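Local atomic coordinates of tryptophan synthase alpha-subunit (Pyrococcus furiosus, PDB entry 1GEQ), a protein that catalyses the aldol cleavage of indoleglycerol phosphate to indole and glyceraldehyde 3-phosphate, as the alpha subunit of tryptophan synthase. Residues Q19-F24 / F69-E74; T136-A141 / K150-M155; L28-G33 / F237-V242. All blocks are in the same frame, centred on the assembly; numbering follows the deposited sequence.

Contact 1: residues Q19-F24 / F69-E74; sequences QSTLNF and FWIVKE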
# COMPACT_ATOMS: atom_id res chain seq x y z
N GLN A 19 15.58 -2.96 9.98
CA GLN A 19 15.24 -3.64 11.22
C GLN A 19 14.04 -2.97 11.90
O GLN A 19 13.17 -3.65 12.45
CB GLN A 19 16.43 -3.65 12.18
CG GLN A 19 16.19 -4.49 13.42
CD GLN A 19 15.98 -5.96 13.09
OE1 GLN A 19 15.03 -6.60 13.55
NE2 GLN A 19 16.88 -6.51 12.27
N SER A 20 14.01 -1.64 11.87
CA SER A 20 12.90 -0.93 12.49
C SER A 20 11.61 -1.24 11.74
O SER A 20 10.57 -1.43 12.35
CB SER A 20 13.18 0.57 12.51
OG SER A 20 14.28 0.87 13.36
N THR A 21 11.69 -1.29 10.41
CA THR A 21 10.52 -1.58 9.59
C THR A 21 9.91 -2.90 10.05
O THR A 21 8.71 -2.97 10.29
CB THR A 21 10.89 -1.70 8.09
OG1 THR A 21 11.47 -0.47 7.64
CG2 THR A 21 9.65 -1.99 7.25
N LEU A 22 10.73 -3.93 10.15
CA LEU A 22 10.27 -5.24 10.61
C LEU A 22 9.61 -5.11 11.98
O LEU A 22 8.52 -5.64 12.20
CB LEU A 22 11.44 -6.23 10.67
CG LEU A 22 11.14 -7.65 11.16
CD1 LEU A 22 10.00 -8.26 10.33
CD2 LEU A 22 12.40 -8.51 11.05
N ASN A 23 10.27 -4.40 12.89
CA ASN A 23 9.73 -4.20 14.23
C ASN A 23 8.36 -3.52 14.17
O ASN A 23 7.45 -3.86 14.93
CB ASN A 23 10.67 -3.34 15.07
CG ASN A 23 11.91 -4.09 15.52
OD1 ASN A 23 12.02 -5.31 15.33
ND2 ASN A 23 12.85 -3.38 16.12
N PHE A 24 8.21 -2.55 13.28
CA PHE A 24 6.94 -1.85 13.15
C PHE A 24 5.86 -2.81 12.66
O PHE A 24 4.75 -2.82 13.19
CB PHE A 24 7.05 -0.67 12.18
CG PHE A 24 8.04 0.39 12.59
CD1 PHE A 24 8.34 0.62 13.93
CD2 PHE A 24 8.65 1.20 11.63
CE1 PHE A 24 9.22 1.64 14.31
CE2 PHE A 24 9.53 2.22 12.00
CZ PHE A 24 9.81 2.44 13.34
N PHE A 69 12.87 -7.54 0.37
CA PHE A 69 12.57 -8.96 0.39
C PHE A 69 12.97 -9.59 1.71
O PHE A 69 12.38 -10.57 2.14
CB PHE A 69 13.26 -9.67 -0.78
CG PHE A 69 12.82 -9.18 -2.14
CD1 PHE A 69 11.46 -9.08 -2.45
CD2 PHE A 69 13.76 -8.84 -3.11
CE1 PHE A 69 11.05 -8.64 -3.72
CE2 PHE A 69 13.36 -8.41 -4.38
CZ PHE A 69 12.00 -8.31 -4.68
N TRP A 70 13.99 -9.03 2.35
CA TRP A 70 14.47 -9.54 3.64
C TRP A 70 13.40 -9.28 4.70
O TRP A 70 13.09 -10.15 5.51
CB TRP A 70 15.76 -8.82 4.04
CG TRP A 70 16.25 -9.18 5.43
CD1 TRP A 70 17.07 -10.21 5.77
CD2 TRP A 70 15.91 -8.52 6.65
NE1 TRP A 70 17.27 -10.23 7.13
CE2 TRP A 70 16.56 -9.20 7.70
CE3 TRP A 70 15.10 -7.41 6.97
CZ2 TRP A 70 16.45 -8.82 9.04
CZ3 TRP A 70 14.99 -7.03 8.30
CH2 TRP A 70 15.65 -7.73 9.32
N ILE A 71 12.85 -8.07 4.68
CA ILE A 71 11.82 -7.67 5.62
C ILE A 71 10.62 -8.62 5.56
O ILE A 71 10.17 -9.12 6.59
CB ILE A 71 11.34 -6.23 5.33
CG1 ILE A 71 12.46 -5.24 5.68
CG2 ILE A 71 10.09 -5.91 6.13
CD1 ILE A 71 12.15 -3.79 5.32
N VAL A 72 10.13 -8.86 4.35
CA VAL A 72 8.99 -9.74 4.15
C VAL A 72 9.31 -11.17 4.57
O VAL A 72 8.50 -11.84 5.22
CB VAL A 72 8.54 -9.75 2.67
CG1 VAL A 72 7.45 -10.80 2.46
CG2 VAL A 72 8.02 -8.37 2.28
N LYS A 73 10.49 -11.65 4.19
CA LYS A 73 10.90 -13.00 4.54
C LYS A 73 10.86 -13.17 6.06
O LYS A 73 10.27 -14.12 6.57
CB LYS A 73 12.30 -13.28 4.02
CG LYS A 73 12.65 -14.75 3.96
CD LYS A 73 14.15 -14.96 3.87
CE LYS A 73 14.83 -14.55 5.17
NZ LYS A 73 15.83 -13.47 4.98
N GLU A 74 11.50 -12.24 6.77
CA GLU A 74 11.53 -12.30 8.23
C GLU A 74 10.15 -12.19 8.83
O GLU A 74 9.84 -12.87 9.82
CB GLU A 74 12.42 -11.18 8.77
CG GLU A 74 13.89 -11.50 8.67
CD GLU A 74 14.26 -12.69 9.54
OE1 GLU A 74 15.04 -13.54 9.07
OE2 GLU A 74 13.77 -12.76 10.69
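Leu22 and Trp70 bring together two outer helices of the TIM barrel, 18-28 and 65-76, whose short segments run at 35° to one another with axes 9.7 Å apart. Leu22 is held with CG anti to the backbone N (chi1 179°), and its two methyls divide the work. CD2 meets Glu74 CB at 3.5 Å and Trp70 CH2 at 3.8 Å, the leucine and indole side chains crossing at about a right angle. Leu22 CD1 lies 3.8 Å from the carbonyl oxygen Ile71 O. On the exposed side the bent chain of Gln19 carries NE2 to 3.4 Å from Trp70 CH2, its amide plane turned 78° from the indole. Within its own helix, Trp70 has Glu74 CG over one face, offset toward the rim, and Lys18 adds a cation-pi contact. No hydrogen bond crosses between the segments. Closer to the barrel wall, Thr21 and Ile71 meet through aliphatic atoms and both reach Leu37 of strand 35-38. Thr21 OG1 is bound to Gly14 N and Asp17 O, which fixes the side-chain rotation and presents the methyl to its neighbour: Thr21 CG2 lies 3.6 Å from Ile71 CD1.

Contact 2: residues T136-A141 / K150-M155; sequences TVFLAA and KVIDDM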
# COMPACT_ATOMS: atom_id res chain seq x y z
N THR A 136 -2.60 -8.76 -8.47
CA THR A 136 -2.41 -7.39 -8.91
C THR A 136 -3.29 -6.39 -8.19
O THR A 136 -4.46 -6.65 -7.89
CB THR A 136 -2.68 -7.25 -10.43
OG1 THR A 136 -4.01 -7.70 -10.71
CG2 THR A 136 -1.68 -8.08 -11.23
N VAL A 137 -2.71 -5.23 -7.90
CA VAL A 137 -3.42 -4.13 -7.27
C VAL A 137 -3.19 -2.94 -8.19
O VAL A 137 -2.05 -2.64 -8.55
CB VAL A 137 -2.84 -3.80 -5.88
CG1 VAL A 137 -3.59 -2.62 -5.26
CG2 VAL A 137 -2.92 -5.01 -4.99
N PHE A 138 -4.27 -2.28 -8.60
CA PHE A 138 -4.18 -1.11 -9.46
C PHE A 138 -4.82 0.07 -8.76
O PHE A 138 -5.76 -0.09 -7.98
CB PHE A 138 -4.88 -1.33 -10.80
CG PHE A 138 -4.15 -2.27 -11.70
CD1 PHE A 138 -4.50 -3.62 -11.75
CD2 PHE A 138 -3.11 -1.82 -12.50
CE1 PHE A 138 -3.82 -4.50 -12.59
CE2 PHE A 138 -2.41 -2.70 -13.34
CZ PHE A 138 -2.78 -4.04 -13.38
N LEU A 139 -4.31 1.27 -9.03
CA LEU A 139 -4.87 2.43 -8.38
C LEU A 139 -5.72 3.28 -9.31
O LEU A 139 -5.63 3.20 -10.53
CB LEU A 139 -3.75 3.27 -7.75
CG LEU A 139 -2.88 4.20 -8.59
CD1 LEU A 139 -3.65 5.49 -8.87
CD2 LEU A 139 -1.59 4.52 -7.83
N ALA A 140 -6.59 4.07 -8.69
CA ALA A 140 -7.48 4.96 -9.43
C ALA A 140 -7.56 6.23 -8.60
O ALA A 140 -7.64 6.18 -7.37
CB ALA A 140 -8.87 4.32 -9.59
N ALA A 141 -7.49 7.37 -9.28
CA ALA A 141 -7.54 8.67 -8.64
C ALA A 141 -8.89 9.28 -8.99
O ALA A 141 -9.64 8.72 -9.79
CB ALA A 141 -6.41 9.56 -9.15
N LYS A 150 -13.75 0.37 -14.85
CA LYS A 150 -14.19 -0.97 -15.23
C LYS A 150 -13.03 -1.78 -15.78
O LYS A 150 -12.87 -2.96 -15.44
CB LYS A 150 -15.28 -0.88 -16.30
CG LYS A 150 -16.44 0.00 -15.94
CD LYS A 150 -17.50 -0.05 -17.02
CE LYS A 150 -18.24 1.27 -17.10
NZ LYS A 150 -18.77 1.69 -15.77
N VAL A 151 -12.22 -1.16 -16.64
CA VAL A 151 -11.08 -1.86 -17.21
C VAL A 151 -10.12 -2.27 -16.11
O VAL A 151 -9.65 -3.41 -16.06
CB VAL A 151 -10.33 -0.97 -18.23
CG1 VAL A 151 -9.06 -1.66 -18.69
CG2 VAL A 151 -11.25 -0.68 -19.42
N ILE A 152 -9.83 -1.33 -15.21
CA ILE A 152 -8.93 -1.61 -14.09
C ILE A 152 -9.47 -2.76 -13.25
O ILE A 152 -8.72 -3.66 -12.87
CB ILE A 152 -8.78 -0.36 -13.20
CG1 ILE A 152 -7.91 0.67 -13.93
CG2 ILE A 152 -8.15 -0.73 -11.86
CD1 ILE A 152 -8.00 2.06 -13.33
N ASP A 153 -10.77 -2.72 -12.94
CA ASP A 153 -11.38 -3.79 -12.14
C ASP A 153 -11.21 -5.15 -12.82
O ASP A 153 -10.97 -6.15 -12.14
CB ASP A 153 -12.87 -3.50 -11.91
CG ASP A 153 -13.51 -4.50 -10.94
OD1 ASP A 153 -14.51 -5.15 -11.32
OD2 ASP A 153 -13.02 -4.62 -9.80
N ASP A 154 -11.33 -5.20 -14.15
CA ASP A 154 -11.19 -6.46 -14.87
C ASP A 154 -9.77 -7.03 -14.85
O ASP A 154 -9.59 -8.24 -14.96
CB ASP A 154 -11.63 -6.32 -16.33
CG ASP A 154 -13.13 -6.14 -16.49
OD1 ASP A 154 -13.89 -6.58 -15.60
OD2 ASP A 154 -13.55 -5.56 -17.51
N MET A 155 -8.77 -6.17 -14.72
CA MET A 155 -7.39 -6.65 -14.69
C MET A 155 -6.92 -6.92 -13.26
O MET A 155 -5.87 -7.52 -13.04
CB MET A 155 -6.44 -5.62 -15.32
CG MET A 155 -6.73 -5.28 -16.77
SD MET A 155 -5.41 -4.25 -17.42
CE MET A 155 -5.62 -2.75 -16.44
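Thr136 carries OG1 between its backbone N and carbonyl carbon (chi1 57°), from where the hydroxyl reaches Met155 O at the end of the helix; Phe138, two residues on along strand 135-140, sets its ring against Met155 and Ile152. The Thr136 OG1 to Met155 O hydrogen bond measures 3.0 Å, with the hydroxyl as donor. It arrives in the carbonyl plane on a lone pair, at a C=O...O angle of 135°, and so ties the last residue of helix 146-155 to the strand.

The same carbonyl oxygen lies 3.7 Å from Phe138 CE1, and Met155 CB approaches that ring carbon at 3.9 Å. Further out, the methionine chain bends at chi3 and brings CE over one face of the phenylalanine ring. Its sulfur, SD, stands 5.4 Å from the Phe138 ring centroid in an oblique Met-aromatic contact. Ile152, one helical turn earlier, fills in nearer the C-terminal end of the strand: its CG2 packs on Phe138 CB at 3.5 Å, while CD1 extends to Leu139 O at 3.8 Å and makes a looser approach to Ala140 CB. Thr126 of helix 122-132 touches both Phe138 and Met155, linking the contact to the preceding helix.

Strand and helix segments run nearly antiparallel, at 166° with axes 8.5 Å apart. They form one beta-alpha repeat of the TIM barrel, with the helix packed on the outside of the parallel sheet, and the first half of the beta-alpha-beta crossover 135-140, 146-155 and 159-163.

Contact 3: residues L28-G33 / F237-V242; sequences LDEYAG and FLKKKV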
# COMPACT_ATOMS: atom_id res chain seq x y z
N LEU A 28 2.24 -3.86 14.50
CA LEU A 28 0.94 -3.50 13.95
C LEU A 28 0.14 -4.69 13.40
O LEU A 28 -1.06 -4.56 13.13
CB LEU A 28 1.10 -2.47 12.82
CG LEU A 28 1.73 -1.12 13.18
CD1 LEU A 28 1.90 -0.28 11.91
CD2 LEU A 28 0.84 -0.40 14.18
N ASP A 29 0.80 -5.82 13.25
CA ASP A 29 0.15 -7.00 12.70
C ASP A 29 -1.20 -7.39 13.33
O ASP A 29 -2.14 -7.70 12.61
CB ASP A 29 1.09 -8.20 12.77
CG ASP A 29 0.64 -9.34 11.86
OD1 ASP A 29 0.92 -10.51 12.18
OD2 ASP A 29 0.02 -9.05 10.82
N GLU A 30 -1.30 -7.35 14.65
CA GLU A 30 -2.55 -7.74 15.30
C GLU A 30 -3.74 -6.83 14.99
O GLU A 30 -4.88 -7.19 15.28
CB GLU A 30 -2.38 -7.82 16.82
CG GLU A 30 -2.01 -6.51 17.49
CD GLU A 30 -2.17 -6.57 19.00
OE1 GLU A 30 -1.25 -6.11 19.72
OE2 GLU A 30 -3.21 -7.08 19.47
N TYR A 31 -3.49 -5.67 14.39
CA TYR A 31 -4.58 -4.76 14.05
C TYR A 31 -4.83 -4.71 12.55
O TYR A 31 -5.85 -4.18 12.11
CB TYR A 31 -4.28 -3.33 14.51
CG TYR A 31 -3.83 -3.14 15.93
CD1 TYR A 31 -2.48 -2.98 16.23
CD2 TYR A 31 -4.75 -3.07 16.97
CE1 TYR A 31 -2.06 -2.73 17.54
CE2 TYR A 31 -4.34 -2.83 18.28
CZ TYR A 31 -2.99 -2.66 18.55
OH TYR A 31 -2.57 -2.40 19.84
N ALA A 32 -3.90 -5.25 11.77
CA ALA A 32 -3.98 -5.20 10.32
C ALA A 32 -4.72 -6.32 9.59
O ALA A 32 -4.61 -7.49 9.96
CB ALA A 32 -2.57 -5.08 9.75
N GLY A 33 -5.44 -5.95 8.54
CA GLY A 33 -6.16 -6.92 7.73
C GLY A 33 -5.26 -7.23 6.56
O GLY A 33 -5.36 -8.28 5.93
N PHE A 237 4.04 4.46 19.70
CA PHE A 237 3.15 5.51 19.24
C PHE A 237 2.34 5.06 18.02
O PHE A 237 1.23 5.54 17.80
CB PHE A 237 3.94 6.78 18.93
CG PHE A 237 4.77 7.27 20.10
CD1 PHE A 237 6.11 6.92 20.22
CD2 PHE A 237 4.19 8.05 21.10
CE1 PHE A 237 6.86 7.33 21.33
CE2 PHE A 237 4.93 8.47 22.21
CZ PHE A 237 6.26 8.10 22.32
N LEU A 238 2.89 4.15 17.23
CA LEU A 238 2.18 3.63 16.06
C LEU A 238 0.97 2.81 16.53
O LEU A 238 -0.13 2.96 16.00
CB LEU A 238 3.11 2.75 15.21
CG LEU A 238 4.28 3.45 14.51
CD1 LEU A 238 5.20 2.42 13.86
CD2 LEU A 238 3.74 4.43 13.47
N LYS A 239 1.18 1.97 17.54
CA LYS A 239 0.10 1.14 18.06
C LYS A 239 -1.00 2.04 18.63
O LYS A 239 -2.19 1.80 18.41
CB LYS A 239 0.63 0.20 19.15
CG LYS A 239 1.82 -0.64 18.71
CD LYS A 239 2.35 -1.55 19.83
CE LYS A 239 1.38 -2.69 20.14
NZ LYS A 239 0.83 -2.59 21.53
N LYS A 240 -0.60 3.08 19.36
CA LYS A 240 -1.57 3.99 19.96
C LYS A 240 -2.38 4.72 18.90
O LYS A 240 -3.57 4.97 19.08
CB LYS A 240 -0.85 4.99 20.87
CG LYS A 240 -0.47 4.39 22.21
CD LYS A 240 -1.70 4.21 23.08
CE LYS A 240 -2.08 5.53 23.74
NZ LYS A 240 -3.54 5.61 24.05
N LYS A 241 -1.75 5.06 17.78
CA LYS A 241 -2.45 5.76 16.71
C LYS A 241 -3.44 4.83 16.01
O LYS A 241 -4.57 5.22 15.72
CB LYS A 241 -1.45 6.35 15.71
CG LYS A 241 -2.07 6.94 14.46
CD LYS A 241 -3.27 7.84 14.76
CE LYS A 241 -2.91 9.30 14.92
NZ LYS A 241 -4.11 10.16 14.68
N VAL A 242 -3.03 3.59 15.74
CA VAL A 242 -3.92 2.63 15.09
C VAL A 242 -5.07 2.34 16.05
O VAL A 242 -6.23 2.22 15.64
CB VAL A 242 -3.18 1.31 14.74
CG1 VAL A 242 -4.17 0.27 14.25
CG2 VAL A 242 -2.13 1.58 13.68
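Leu28 and Tyr31, in the segment that leads from helix 18-28 to strand 35-38, each take one methyl of Val242. Leu28 CD2 meets Val242 CG2 at 3.6 Å, and the same leucine methyl rests near Leu238 O and Leu238 CB. The other valine branch, CG1, anti to its backbone N (chi1 172°), meets Tyr31 CB at 3.6 Å and Tyr31 CG at 3.8 Å, lying oblique to the ring. Tyr31 and Lys239 cross at about a right angle, with the lysine chain bent at chi3 and chi4 and its NZ 3.8 Å from Tyr31 OH, beyond hydrogen-bonding distance. That hydroxyl is instead bonded to Glu243 OE2. Glu30 CG covers part of one face of the ring, and Glu30 OE1 stands 4.5 Å from Lys239 NZ, opposite charges without a salt bridge. An alanine at Tyr31 would keep the CB contact but would probably leave Glu243 OE2 without its hydroxyl partner and open a gap where the ring lay against Val242 CG1 and the Lys239 chain. Leu28 also touches Pro9 and Val242 touches Leu7, both on strand 6-12; the C-terminal helix thus packs against the first strand, the ring closure of the TIM barrel.

Overall arrangement
Contacts 1 and 3 are neighbours on the barrel's outer layer, their centres 16 Å apart, and they meet where Phe24 CD1 packs on Leu238 CD1 at 3.6 Å. Contact 1 joins helix 18-28 to helix 65-76; contact 3 joins Leu28 of that helix and the loop that follows to helix 235-246. Contact 2 lies on the opposite side of the chain's centre from each, its centre 28 Å from that of contact 1 and 27 Å from that of contact 3. All three come within about 11 Å of the active-site Glu36, measured between side chains: about 11 Å from Thr21, 10 Å from Leu28 and 8 Å from Leu139, which is also about 8 Å from catalytic Asp47.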